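Local coordinates for uncharacterized protein (Sus scrofa, PDB 5BNF) that belongs to the ADP-ribosyl cyclase family as porcine CD38 and has a helical part joined to a parallel beta sheet with crossover helices, at residues F158-S162 / W192-D196; D72-W77 / G93-E98; F10-I14 / F41-F45; A106-W111 / F135-W140; K185-L189 / N221-T225. Residue numbers count along the deposited sequence, not the author numbering.

Contact 1 of 5, residues F158-S162 / W192-D196; sequences FLNGS and WVIHD
Two parallel strands end side by side here. Residues 158-160 and 192-194 are extended, with axes 4.7 Å apart and a crossing angle of -34°. Phe158 pairs with Trp192, Leu159 with Val193 and Asn160 with Ile194. Leu159 uses both of its backbone polar atoms across the gap. Its N donates to Trp192 O at 2.8 Å, and its O accepts from Ile194 N at 3.0 Å. Both bonds are nearly straight. Two residues on, Gly161 N donates to Ile194 O at 2.8 Å, with a more bent angle of 138°. Asn160 (chi1 t) closes an Asx turn: its OD1 accepts from Ser162 N at 2.8 Å and from Ser162 OG at a very short 2.5 Å. Gly161 CA lies 3.4 Å from His195 ND1, and a CB there would clash with His195, Ile194 and Val193. His195 NE2 is bonded to Glu228, whereas its buried ND1 has no partner in the model. Phe158 and Trp192, both chi1 m, form an offset stack with Phe158 CZ 3.8 Å from Trp192 CD1. Ile194 CD1 meets the Phe158 ring edge, 4.0 Å from CD2. The pair belongs to a right-handed beta-alpha-beta crossover through helix 172-180. Strand 75-77 flanks 153-160 on its other side, and strand 223-229 flanks 186-194.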
# COMPACT_ATOMS: atom_id res chain seq x y z
N PHE A 158 -10.52 7.28 0.75
CA PHE A 158 -11.13 7.84 1.96
C PHE A 158 -10.15 8.78 2.64
O PHE A 158 -8.99 8.43 2.88
CB PHE A 158 -11.57 6.73 2.92
CG PHE A 158 -12.71 5.89 2.40
CD1 PHE A 158 -12.52 5.02 1.34
CD2 PHE A 158 -13.98 6.00 2.95
CE1 PHE A 158 -13.58 4.26 0.84
CE2 PHE A 158 -15.04 5.25 2.46
CZ PHE A 158 -14.84 4.38 1.41
N LEU A 159 -10.62 9.98 2.96
CA LEU A 159 -9.80 10.99 3.59
C LEU A 159 -10.43 11.42 4.90
O LEU A 159 -11.63 11.23 5.12
CB LEU A 159 -9.64 12.18 2.66
CG LEU A 159 -9.17 11.79 1.25
CD1 LEU A 159 -9.16 13.01 0.34
CD2 LEU A 159 -7.79 11.16 1.34
N ASN A 160 -9.61 12.01 5.77
CA ASN A 160 -10.04 12.46 7.08
C ASN A 160 -10.38 13.94 7.16
O ASN A 160 -9.50 14.79 7.12
CB ASN A 160 -8.94 12.14 8.10
CG ASN A 160 -9.33 12.51 9.50
OD1 ASN A 160 -10.52 12.82 9.73
ND2 ASN A 160 -8.45 12.48 10.39
N GLY A 161 -11.67 14.22 7.28
CA GLY A 161 -12.11 15.60 7.36
C GLY A 161 -11.78 16.29 8.67
O GLY A 161 -11.99 17.49 8.81
N SER A 162 -11.25 15.54 9.64
CA SER A 162 -10.92 16.14 10.93
C SER A 162 -9.53 16.75 10.97
O SER A 162 -9.14 17.36 11.97
CB SER A 162 -11.09 15.12 12.07
OG SER A 162 -10.26 13.99 11.88
N TRP A 192 -14.07 10.46 -0.51
CA TRP A 192 -15.01 10.57 0.60
C TRP A 192 -14.27 11.21 1.76
O TRP A 192 -13.25 10.69 2.22
CB TRP A 192 -15.53 9.19 1.05
CG TRP A 192 -16.21 8.37 -0.01
CD1 TRP A 192 -15.65 7.38 -0.78
CD2 TRP A 192 -17.58 8.47 -0.44
NE1 TRP A 192 -16.58 6.87 -1.66
CE2 TRP A 192 -17.77 7.52 -1.47
CE3 TRP A 192 -18.65 9.28 -0.05
CZ2 TRP A 192 -19.00 7.36 -2.11
CZ3 TRP A 192 -19.88 9.11 -0.69
CH2 TRP A 192 -20.04 8.16 -1.71
N VAL A 193 -14.76 12.35 2.23
CA VAL A 193 -14.15 13.02 3.36
C VAL A 193 -15.04 12.69 4.56
O VAL A 193 -16.22 13.04 4.60
CB VAL A 193 -14.08 14.55 3.16
CG1 VAL A 193 -13.49 15.22 4.38
CG2 VAL A 193 -13.23 14.87 1.95
N ILE A 194 -14.46 11.99 5.53
CA ILE A 194 -15.18 11.57 6.72
C ILE A 194 -15.16 12.62 7.81
O ILE A 194 -14.11 13.16 8.15
CB ILE A 194 -14.60 10.28 7.29
CG1 ILE A 194 -14.21 9.33 6.16
CG2 ILE A 194 -15.62 9.62 8.20
CD1 ILE A 194 -15.33 9.04 5.19
N HIS A 195 -16.34 12.91 8.35
CA HIS A 195 -16.48 13.89 9.42
C HIS A 195 -17.12 13.25 10.65
O HIS A 195 -18.01 12.41 10.54
CB HIS A 195 -17.35 15.06 8.98
CG HIS A 195 -16.75 15.90 7.90
ND1 HIS A 195 -15.43 16.29 7.91
CD2 HIS A 195 -17.30 16.46 6.80
CE1 HIS A 195 -15.19 17.05 6.86
NE2 HIS A 195 -16.31 17.17 6.17
N ASP A 196 -16.66 13.66 11.82
CA ASP A 196 -17.19 13.18 13.08
C ASP A 196 -18.34 14.09 13.49
O ASP A 196 -18.16 15.31 13.55
CB ASP A 196 -16.11 13.21 14.16
CG ASP A 196 -15.32 11.92 14.22
OD1 ASP A 196 -15.06 11.33 13.16
OD2 ASP A 196 -14.96 11.51 15.34

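Contact 2 of 5, residues D72-W77 / G93-E98; sequences DKTVFW and GLFTLE
Residues 72-77 run from a turn into the short strand 75-77, and residues 93-98 are an extended loop that turns into a 3-10 segment at Leu97. Gly93 opens the loop with a positive phi (74°), which by itself favours glycine. The CA atoms of Lys73 and Leu94 are 5.0 Å apart, those of Thr74 and Phe95 5.2 Å, and those of Val75 and Thr96 4.9 Å. Val75 N donates to Phe95 O at 2.9 Å, while the bond from Phe95 N to Lys73 O is weak at 3.2 Å. Beyond these the backbones part and a water fills the gap, donating to Val75 O at 2.9 Å and accepting from Leu97 N at 2.5 Å. A CA-H...O contact joins Thr96 CA to Val75 O at 3.4 Å. Val75 (chi1 t) points across, with CG2 3.4 Å from Leu94 CG. The inner carbons of Lys73 pack on the loop, CD 3.5 Å from Leu94 CD1 and CB 4.0 Å from Phe95 CD2, while its end leads away. Trp77 (chi1 p) presents its ring edge to Glu98 (chi1 m), and NE1 gives a weak, short bond to OE1 at 2.6 Å. Strand 75-77 is the outermost of a parallel sheet within this chain, next to strand 153-160. The arrangement is an edge strand lined by an irregular loop, which leads on to helix 101-106.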
# COMPACT_ATOMS: atom_id res chain seq x y z
N ASP A 72 -13.67 -1.16 -10.20
CA ASP A 72 -14.62 -0.51 -9.31
C ASP A 72 -14.43 -0.90 -7.86
O ASP A 72 -15.05 -0.33 -6.97
CB ASP A 72 -16.05 -0.85 -9.73
CG ASP A 72 -16.42 -0.30 -11.09
OD1 ASP A 72 -15.53 0.21 -11.80
OD2 ASP A 72 -17.61 -0.39 -11.46
N LYS A 73 -13.57 -1.88 -7.63
CA LYS A 73 -13.32 -2.38 -6.28
C LYS A 73 -12.11 -1.77 -5.57
O LYS A 73 -12.03 -1.82 -4.34
CB LYS A 73 -13.18 -3.90 -6.32
CG LYS A 73 -14.43 -4.62 -6.82
CD LYS A 73 -15.40 -4.90 -5.68
CE LYS A 73 -16.75 -4.25 -5.93
NZ LYS A 73 -17.39 -4.72 -7.20
N THR A 74 -11.19 -1.20 -6.33
CA THR A 74 -9.98 -0.58 -5.77
C THR A 74 -10.28 0.61 -4.87
O THR A 74 -10.87 1.61 -5.29
CB THR A 74 -9.03 -0.12 -6.86
OG1 THR A 74 -8.66 -1.24 -7.66
CG2 THR A 74 -7.79 0.50 -6.26
N VAL A 75 -9.83 0.51 -3.62
CA VAL A 75 -10.03 1.56 -2.63
C VAL A 75 -8.73 1.99 -1.97
O VAL A 75 -7.86 1.17 -1.70
CB VAL A 75 -11.00 1.08 -1.55
CG1 VAL A 75 -11.16 2.14 -0.49
CG2 VAL A 75 -12.35 0.75 -2.18
N PHE A 76 -8.62 3.29 -1.72
CA PHE A 76 -7.45 3.88 -1.08
C PHE A 76 -7.86 4.60 0.20
O PHE A 76 -8.94 5.19 0.28
CB PHE A 76 -6.77 4.89 -2.01
CG PHE A 76 -6.10 4.27 -3.20
CD1 PHE A 76 -4.91 3.57 -3.05
CD2 PHE A 76 -6.65 4.40 -4.46
CE1 PHE A 76 -4.28 3.00 -4.16
CE2 PHE A 76 -6.02 3.84 -5.58
CZ PHE A 76 -4.84 3.14 -5.42
N TRP A 77 -6.99 4.55 1.21
CA TRP A 77 -7.23 5.23 2.47
C TRP A 77 -5.98 6.05 2.73
O TRP A 77 -4.87 5.52 2.72
CB TRP A 77 -7.43 4.22 3.60
CG TRP A 77 -6.43 3.13 3.54
CD1 TRP A 77 -6.54 1.96 2.85
CD2 TRP A 77 -5.12 3.13 4.13
NE1 TRP A 77 -5.38 1.24 2.95
CE2 TRP A 77 -4.49 1.93 3.73
CE3 TRP A 77 -4.42 4.03 4.94
CZ2 TRP A 77 -3.19 1.61 4.12
CZ3 TRP A 77 -3.12 3.71 5.33
CH2 TRP A 77 -2.52 2.50 4.92
N GLY A 93 -15.91 -6.98 0.36
CA GLY A 93 -15.80 -7.48 -1.00
C GLY A 93 -15.15 -6.35 -1.79
O GLY A 93 -15.34 -6.20 -3.00
N LEU A 94 -14.37 -5.53 -1.09
CA LEU A 94 -13.70 -4.38 -1.68
C LEU A 94 -12.20 -4.43 -1.34
O LEU A 94 -11.82 -4.68 -0.20
CB LEU A 94 -14.34 -3.11 -1.14
CG LEU A 94 -14.44 -1.87 -2.06
CD1 LEU A 94 -15.06 -2.28 -3.40
CD2 LEU A 94 -15.28 -0.85 -1.32
N PHE A 95 -11.35 -4.18 -2.34
CA PHE A 95 -9.92 -4.27 -2.15
C PHE A 95 -9.10 -3.03 -1.82
O PHE A 95 -8.99 -2.12 -2.64
CB PHE A 95 -9.29 -4.93 -3.37
CG PHE A 95 -9.76 -6.34 -3.61
CD1 PHE A 95 -9.01 -7.43 -3.19
CD2 PHE A 95 -10.97 -6.57 -4.27
CE1 PHE A 95 -9.45 -8.73 -3.41
CE2 PHE A 95 -11.42 -7.87 -4.50
CZ PHE A 95 -10.66 -8.95 -4.07
N THR A 96 -8.50 -3.01 -0.63
CA THR A 96 -7.60 -1.93 -0.24
C THR A 96 -6.25 -2.62 -0.38
O THR A 96 -6.21 -3.84 -0.48
CB THR A 96 -7.82 -1.50 1.22
OG1 THR A 96 -7.58 -2.61 2.10
CG2 THR A 96 -9.23 -1.00 1.42
N LEU A 97 -5.15 -1.89 -0.40
CA LEU A 97 -3.84 -2.53 -0.57
C LEU A 97 -3.62 -3.70 0.40
O LEU A 97 -3.08 -4.74 0.02
CB LEU A 97 -2.70 -1.51 -0.43
CG LEU A 97 -1.28 -2.02 -0.71
CD1 LEU A 97 -1.24 -2.81 -2.00
CD2 LEU A 97 -0.33 -0.84 -0.77
N GLU A 98 -4.06 -3.55 1.65
CA GLU A 98 -3.88 -4.60 2.65
C GLU A 98 -4.77 -5.83 2.45
O GLU A 98 -4.62 -6.82 3.16
CB GLU A 98 -4.12 -4.04 4.06
CG GLU A 98 -3.21 -2.90 4.46
CD GLU A 98 -3.44 -1.66 3.62
OE1 GLU A 98 -4.60 -1.22 3.53
OE2 GLU A 98 -2.46 -1.13 3.06
O HOH W 1 -5.43 0.61 -0.19

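Contact 3 of 5, residues F10-I14 / F41-F45; sequences FQEII and FTDAF
This is a helix-helix contact built round an aromatic cluster of Phe10, Phe41 and Phe45. Residues 10-14 open helix 10-25, and residues 41-45 lie at the far end of helix 34-45. The local axes are 11.8 Å apart, and their directions differ by 145°, so the helices run roughly antiparallel. Large side chains bridge this wide gap, with no hydrogen bond between the segments. Phe41 (chi1 -151°, t) comes first. Its face receives the edge of Phe10 (chi1 t) in an edge-to-face pair, with centroids 5.5 Å apart and planes at 87°. Phe41 CD2 also meets Ile14 CD1 at 3.9 Å, reached by the p, t rotamer of Ile14. Thr42 follows, with its CA 7.6 Å from that of Gln11. Its OG1 lies 4.2 Å from Gln11 CG, and is hydrogen-bonded to Lys38 O in its own helix. Asp43 and Ala44 lie out of reach of residues 10-14. Phe45 (chi1 p) reaches back to them, and its ring lies oblique to Phe10, with planes at 74°. Trp111, from a loop, meets all three phenylalanine rings and extends the cluster. At the Phe45 end, the closest atoms are Phe10 CE2 and Phe45 CZ, 3.8 Å apart.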
# COMPACT_ATOMS: atom_id res chain seq x y z
N PHE A 10 9.48 -13.94 11.54
CA PHE A 10 9.06 -13.33 10.29
C PHE A 10 8.71 -14.37 9.23
O PHE A 10 7.65 -14.31 8.62
CB PHE A 10 10.16 -12.41 9.76
CG PHE A 10 9.84 -11.80 8.43
CD1 PHE A 10 8.87 -10.81 8.33
CD2 PHE A 10 10.44 -12.27 7.27
CE1 PHE A 10 8.50 -10.31 7.08
CE2 PHE A 10 10.07 -11.78 6.03
CZ PHE A 10 9.10 -10.79 5.94
N GLN A 11 9.61 -15.32 9.02
CA GLN A 11 9.41 -16.36 8.02
C GLN A 11 8.14 -17.17 8.22
O GLN A 11 7.34 -17.33 7.30
CB GLN A 11 10.61 -17.31 8.00
CG GLN A 11 11.88 -16.66 7.51
CD GLN A 11 12.70 -16.05 8.63
OE1 GLN A 11 12.18 -15.70 9.69
NE2 GLN A 11 14.00 -15.91 8.38
N GLU A 12 7.95 -17.67 9.43
CA GLU A 12 6.78 -18.47 9.76
C GLU A 12 5.50 -17.68 9.55
O GLU A 12 4.52 -18.19 9.00
CB GLU A 12 6.86 -18.91 11.22
CG GLU A 12 8.29 -19.08 11.70
CD GLU A 12 8.37 -19.19 13.21
OE1 GLU A 12 9.49 -19.16 13.74
OE2 GLU A 12 7.30 -19.32 13.84
N ILE A 13 5.52 -16.43 9.98
CA ILE A 13 4.37 -15.55 9.87
C ILE A 13 3.88 -15.36 8.44
O ILE A 13 2.69 -15.56 8.16
CB ILE A 13 4.65 -14.18 10.50
CG1 ILE A 13 4.84 -14.35 12.00
CG2 ILE A 13 3.52 -13.21 10.19
CD1 ILE A 13 5.02 -13.04 12.78
N ILE A 14 4.77 -14.98 7.53
CA ILE A 14 4.35 -14.76 6.15
C ILE A 14 3.95 -16.06 5.47
O ILE A 14 3.13 -16.05 4.55
CB ILE A 14 5.44 -14.07 5.30
CG1 ILE A 14 6.69 -14.94 5.21
CG2 ILE A 14 5.77 -12.71 5.89
CD1 ILE A 14 7.75 -14.37 4.28
N PHE A 41 10.34 -13.50 -1.01
CA PHE A 41 10.29 -12.38 -0.08
C PHE A 41 11.65 -12.33 0.61
O PHE A 41 12.38 -11.34 0.51
CB PHE A 41 9.19 -12.63 0.96
CG PHE A 41 8.58 -11.37 1.51
CD1 PHE A 41 9.33 -10.21 1.67
CD2 PHE A 41 7.24 -11.36 1.90
CE1 PHE A 41 8.75 -9.05 2.20
CE2 PHE A 41 6.66 -10.21 2.43
CZ PHE A 41 7.42 -9.05 2.58
N THR A 42 11.97 -13.41 1.31
CA THR A 42 13.22 -13.55 2.05
C THR A 42 14.47 -13.35 1.19
O THR A 42 15.39 -12.63 1.58
CB THR A 42 13.29 -14.93 2.72
OG1 THR A 42 12.16 -15.10 3.58
CG2 THR A 42 14.55 -15.04 3.54
N ASP A 43 14.50 -13.98 0.02
CA ASP A 43 15.64 -13.86 -0.87
C ASP A 43 15.91 -12.43 -1.30
O ASP A 43 17.04 -12.07 -1.62
CB ASP A 43 15.42 -14.71 -2.12
CG ASP A 43 15.59 -16.19 -1.84
OD1 ASP A 43 15.69 -16.55 -0.65
OD2 ASP A 43 15.62 -16.98 -2.81
N ALA A 44 14.86 -11.63 -1.29
CA ALA A 44 14.94 -10.24 -1.69
C ALA A 44 15.75 -9.33 -0.77
O ALA A 44 16.30 -8.33 -1.23
CB ALA A 44 13.53 -9.67 -1.86
N PHE A 45 15.85 -9.67 0.51
CA PHE A 45 16.55 -8.81 1.45
C PHE A 45 17.59 -9.47 2.36
O PHE A 45 18.54 -8.81 2.80
CB PHE A 45 15.52 -8.09 2.32
CG PHE A 45 14.85 -8.98 3.33
CD1 PHE A 45 15.45 -9.25 4.56
CD2 PHE A 45 13.60 -9.55 3.06
CE1 PHE A 45 14.82 -10.06 5.50
CE2 PHE A 45 12.96 -10.37 4.01
CZ PHE A 45 13.58 -10.62 5.23

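Contact 4 of 5, residues A106-W111 / F135-W140; sequences ADDLSW and FVSVFW
A bent loop lies against the first turns of helix 135-149. Ala106 ends a helix, and a type II turn runs from it to Leu109, closed by Leu109 N to Ala106 O at 2.9 Å. Asp108 takes positive phi (68°). The chain then extends to Trp111, where Trp111 CA is 6.4 Å from Val136 CA. The main bump is the Trp111 indole (chi1 p, chi2 90°), which fits among Phe135, Val136, Phe139 and Trp140. Val136 (chi1 t) covers one indole face in a CH-pi contact, its CG2 3.8 Å from the centroid of the Trp111 six-membered ring. The edge of Trp111 meets the face of Phe139 (chi1 t) in an offset edge-to-face pair, Trp111 CH2 to Phe139 CD2 3.5 Å. A smaller bump is Ala106 CB, 3.5 Å from Phe139 CE2 and 3.9 Å from Trp140 CZ2. A water links the two segments: it donates to Leu109 O at 3.0 Å and accepts weakly from Trp140 NE1 at 2.5 Å. Trp111 NE1 is hydrogen-bonded to Tyr58 OH, which also bonds Phe135 O. The loop is thus wedged between helices: Leu109 packs on helix 10-25, Trp111 reaches Phe41 and Phe45 of helix 34-45, and helix 135-149 packs on the indole through Val136 and Phe139.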
# COMPACT_ATOMS: atom_id res chain seq x y z
N ALA A 106 2.36 -9.15 4.38
CA ALA A 106 3.37 -8.23 4.87
C ALA A 106 2.85 -7.22 5.88
O ALA A 106 3.61 -6.70 6.70
CB ALA A 106 4.01 -7.51 3.70
N ASP A 107 1.55 -6.96 5.84
CA ASP A 107 0.93 -5.99 6.72
C ASP A 107 1.42 -5.99 8.17
O ASP A 107 1.46 -7.03 8.83
CB ASP A 107 -0.59 -6.18 6.69
CG ASP A 107 -1.33 -5.05 7.37
OD1 ASP A 107 -0.97 -3.87 7.12
OD2 ASP A 107 -2.27 -5.33 8.13
N ASP A 108 1.79 -4.80 8.65
CA ASP A 108 2.27 -4.58 10.02
C ASP A 108 3.63 -5.18 10.38
O ASP A 108 4.12 -4.99 11.49
CB ASP A 108 1.24 -5.05 11.04
CG ASP A 108 0.01 -4.16 11.08
OD1 ASP A 108 0.17 -2.92 11.05
OD2 ASP A 108 -1.12 -4.70 11.16
N LEU A 109 4.24 -5.90 9.45
CA LEU A 109 5.52 -6.53 9.75
C LEU A 109 6.74 -5.63 9.51
O LEU A 109 6.64 -4.59 8.85
CB LEU A 109 5.66 -7.80 8.91
CG LEU A 109 4.93 -9.07 9.36
CD1 LEU A 109 3.53 -8.79 9.86
CD2 LEU A 109 4.90 -10.04 8.19
N SER A 110 7.87 -6.02 10.08
CA SER A 110 9.13 -5.30 9.93
C SER A 110 10.22 -6.27 9.51
O SER A 110 10.34 -7.36 10.07
CB SER A 110 9.54 -4.64 11.25
OG SER A 110 8.84 -3.42 11.44
N TRP A 111 11.03 -5.89 8.53
CA TRP A 111 12.09 -6.77 8.07
C TRP A 111 13.29 -6.06 7.45
O TRP A 111 13.18 -4.97 6.90
CB TRP A 111 11.51 -7.78 7.07
CG TRP A 111 11.05 -7.19 5.77
CD1 TRP A 111 11.79 -7.02 4.63
CD2 TRP A 111 9.74 -6.69 5.46
NE1 TRP A 111 11.03 -6.44 3.65
CE2 TRP A 111 9.77 -6.22 4.13
CE3 TRP A 111 8.55 -6.58 6.18
CZ2 TRP A 111 8.65 -5.67 3.50
CZ3 TRP A 111 7.43 -6.02 5.55
CH2 TRP A 111 7.50 -5.57 4.23
N PHE A 135 14.38 -1.89 2.89
CA PHE A 135 13.46 -2.90 2.37
C PHE A 135 11.96 -2.84 2.68
O PHE A 135 11.16 -3.34 1.89
CB PHE A 135 14.03 -4.29 2.66
CG PHE A 135 15.19 -4.64 1.77
CD1 PHE A 135 14.96 -5.03 0.45
CD2 PHE A 135 16.50 -4.53 2.23
CE1 PHE A 135 16.04 -5.29 -0.40
CE2 PHE A 135 17.58 -4.80 1.38
CZ PHE A 135 17.35 -5.17 0.06
N VAL A 136 11.57 -2.22 3.79
CA VAL A 136 10.15 -2.12 4.10
C VAL A 136 9.47 -1.03 3.26
O VAL A 136 8.40 -1.23 2.68
CB VAL A 136 9.93 -1.82 5.60
CG1 VAL A 136 8.48 -1.44 5.87
CG2 VAL A 136 10.28 -3.05 6.41
N SER A 137 10.12 0.13 3.17
CA SER A 137 9.57 1.23 2.41
C SER A 137 9.53 0.94 0.92
O SER A 137 8.54 1.23 0.25
CB SER A 137 10.37 2.50 2.68
OG SER A 137 10.29 2.83 4.06
N VAL A 138 10.61 0.38 0.39
CA VAL A 138 10.63 0.09 -1.03
C VAL A 138 9.53 -0.88 -1.38
O VAL A 138 8.85 -0.74 -2.39
CB VAL A 138 11.98 -0.48 -1.46
CG1 VAL A 138 11.87 -1.10 -2.84
CG2 VAL A 138 13.01 0.66 -1.48
N PHE A 139 9.35 -1.87 -0.52
CA PHE A 139 8.30 -2.85 -0.73
C PHE A 139 6.96 -2.13 -0.84
O PHE A 139 6.32 -2.12 -1.89
CB PHE A 139 8.25 -3.81 0.45
CG PHE A 139 7.08 -4.73 0.40
CD1 PHE A 139 7.04 -5.78 -0.49
CD2 PHE A 139 5.98 -4.51 1.23
CE1 PHE A 139 5.92 -6.61 -0.57
CE2 PHE A 139 4.86 -5.33 1.15
CZ PHE A 139 4.83 -6.38 0.25
N TRP A 140 6.54 -1.52 0.26
CA TRP A 140 5.27 -0.82 0.29
C TRP A 140 5.11 0.23 -0.80
O TRP A 140 4.02 0.42 -1.33
CB TRP A 140 5.06 -0.19 1.67
CG TRP A 140 4.81 -1.22 2.72
CD1 TRP A 140 5.63 -1.57 3.74
CD2 TRP A 140 3.65 -2.05 2.84
NE1 TRP A 140 5.06 -2.57 4.50
CE2 TRP A 140 3.84 -2.88 3.97
CE3 TRP A 140 2.46 -2.17 2.11
CZ2 TRP A 140 2.89 -3.81 4.38
CZ3 TRP A 140 1.52 -3.10 2.52
CH2 TRP A 140 1.74 -3.91 3.64
O HOH W 2 5.06 -2.80 7.01
O HOH W 3 13.59 -2.65 6.14

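Contact 5 of 5, residues K185-L189 / N221-T225; sequences KVHTL and NIKFT
This pair starts the parallel ladder of a right-handed beta-alpha-beta unit, in which helix 208-219 links strands 186-194 and 223-229. The local axes are 4.7 Å apart at 18°. Thr188 pairs with Lys223 and Leu189 with Phe224. Lys223 N donates to His187 O at 2.8 Å, Leu189 N to Lys223 O at 2.9 Å, and Thr225 N to Leu189 O at 3.2 Å. Asn221 (phi 60°) is the C-prime residue of the Schellman motif ending the linking helix. Leu189 (t, t) and Phe224 (chi1 t) share one face, with Leu189 CD2 3.6 Å from Phe224 CD1, and Phe224 packs back on helix 208-219. Ile222 (m, t) sets its CG2 3.4 Å from His187 O. On the other face, Thr188 (m) places OG1 3.5 Å from Lys223 CB, and shares a 2.8 Å hydrogen bond with ND1 of His187 (p). Lys223 is m, t, t, p, so its chain curls at the end. Its NZ donates at 2.7 Å to a water that also donates to His187 O and Asn221 O.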
# COMPACT_ATOMS: atom_id res chain seq x y z
N LYS A 185 -7.61 3.18 -18.09
CA LYS A 185 -8.29 2.13 -17.34
C LYS A 185 -9.21 2.69 -16.25
O LYS A 185 -10.23 2.10 -15.91
CB LYS A 185 -7.24 1.20 -16.73
CG LYS A 185 -6.27 0.65 -17.79
CD LYS A 185 -4.86 0.42 -17.26
CE LYS A 185 -4.73 -0.89 -16.49
NZ LYS A 185 -5.65 -0.99 -15.33
N VAL A 186 -8.82 3.84 -15.69
CA VAL A 186 -9.61 4.48 -14.65
C VAL A 186 -10.25 5.75 -15.20
O VAL A 186 -9.55 6.65 -15.66
CB VAL A 186 -8.73 4.84 -13.43
CG1 VAL A 186 -9.49 5.75 -12.49
CG2 VAL A 186 -8.32 3.57 -12.69
N HIS A 187 -11.57 5.81 -15.15
CA HIS A 187 -12.29 6.97 -15.66
C HIS A 187 -12.75 7.92 -14.57
O HIS A 187 -12.87 9.13 -14.79
CB HIS A 187 -13.51 6.51 -16.48
CG HIS A 187 -14.45 5.64 -15.71
ND1 HIS A 187 -15.09 6.06 -14.57
CD2 HIS A 187 -14.82 4.35 -15.89
CE1 HIS A 187 -15.82 5.07 -14.08
NE2 HIS A 187 -15.67 4.02 -14.86
N THR A 188 -13.01 7.39 -13.38
CA THR A 188 -13.48 8.23 -12.29
C THR A 188 -12.81 7.90 -10.98
O THR A 188 -12.51 6.74 -10.70
CB THR A 188 -15.01 8.06 -12.07
OG1 THR A 188 -15.72 8.48 -13.25
CG2 THR A 188 -15.49 8.89 -10.88
N LEU A 189 -12.57 8.93 -10.18
CA LEU A 189 -12.01 8.75 -8.86
C LEU A 189 -12.96 9.48 -7.93
O LEU A 189 -13.25 10.66 -8.12
CB LEU A 189 -10.62 9.36 -8.74
CG LEU A 189 -10.00 9.20 -7.35
CD1 LEU A 189 -8.49 9.23 -7.45
CD2 LEU A 189 -10.50 10.29 -6.41
N ASN A 221 -7.85 14.30 -17.61
CA ASN A 221 -9.24 14.15 -18.03
C ASN A 221 -10.01 13.10 -17.24
O ASN A 221 -11.11 12.70 -17.63
CB ASN A 221 -9.31 13.82 -19.53
CG ASN A 221 -9.11 15.05 -20.40
OD1 ASN A 221 -9.78 16.06 -20.23
ND2 ASN A 221 -8.19 14.95 -21.35
N ILE A 222 -9.43 12.64 -16.13
CA ILE A 222 -10.11 11.67 -15.28
C ILE A 222 -11.16 12.37 -14.44
O ILE A 222 -10.87 13.36 -13.77
CB ILE A 222 -9.15 10.96 -14.32
CG1 ILE A 222 -8.20 10.06 -15.11
CG2 ILE A 222 -9.95 10.16 -13.30
CD1 ILE A 222 -7.23 9.31 -14.24
N LYS A 223 -12.38 11.86 -14.46
CA LYS A 223 -13.47 12.44 -13.70
C LYS A 223 -13.20 12.33 -12.20
O LYS A 223 -12.59 11.37 -11.73
CB LYS A 223 -14.80 11.77 -14.08
CG LYS A 223 -15.13 11.86 -15.59
CD LYS A 223 -16.43 11.13 -15.93
CE LYS A 223 -16.77 11.20 -17.42
NZ LYS A 223 -15.70 10.65 -18.30
N PHE A 224 -13.66 13.34 -11.46
CA PHE A 224 -13.47 13.41 -10.02
C PHE A 224 -14.73 13.90 -9.32
O PHE A 224 -15.45 14.75 -9.84
CB PHE A 224 -12.32 14.36 -9.69
CG PHE A 224 -12.12 14.60 -8.22
CD1 PHE A 224 -11.54 13.62 -7.42
CD2 PHE A 224 -12.51 15.79 -7.63
CE1 PHE A 224 -11.35 13.84 -6.06
CE2 PHE A 224 -12.32 16.01 -6.27
CZ PHE A 224 -11.74 15.03 -5.49
N THR A 225 -15.00 13.36 -8.14
CA THR A 225 -16.15 13.76 -7.34
C THR A 225 -15.72 13.64 -5.89
O THR A 225 -14.89 12.81 -5.55
CB THR A 225 -17.38 12.85 -7.58
OG1 THR A 225 -17.07 11.50 -7.22
CG2 THR A 225 -17.81 12.91 -9.04
O HOH W 4 -13.09 10.13 -17.85

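The five contacts fall into two groups. Contacts 1, 2 and 5 reach one parallel sheet, ordered 75-77, 153-160, 186-194, 223-229. Contacts 1 and 5 use strand 186-194 and have centres about 20 Å apart. Contact 2 touches contact 1, with a probable hydrogen bond from Phe158 N to Phe76 O at 2.7 Å. Contacts 3 and 4 lie in the helical part, centres about 10 Å apart. They share an aromatic core, where Phe45 CD2 meets Trp111 CD1 at 3.5 Å. Contact 2 joins the groups: Glu98 CG lies 3.6 Å from Asp107 OD1 of contact 4. Contacts 3 and 5 are farthest apart, with centres about 37 Å apart.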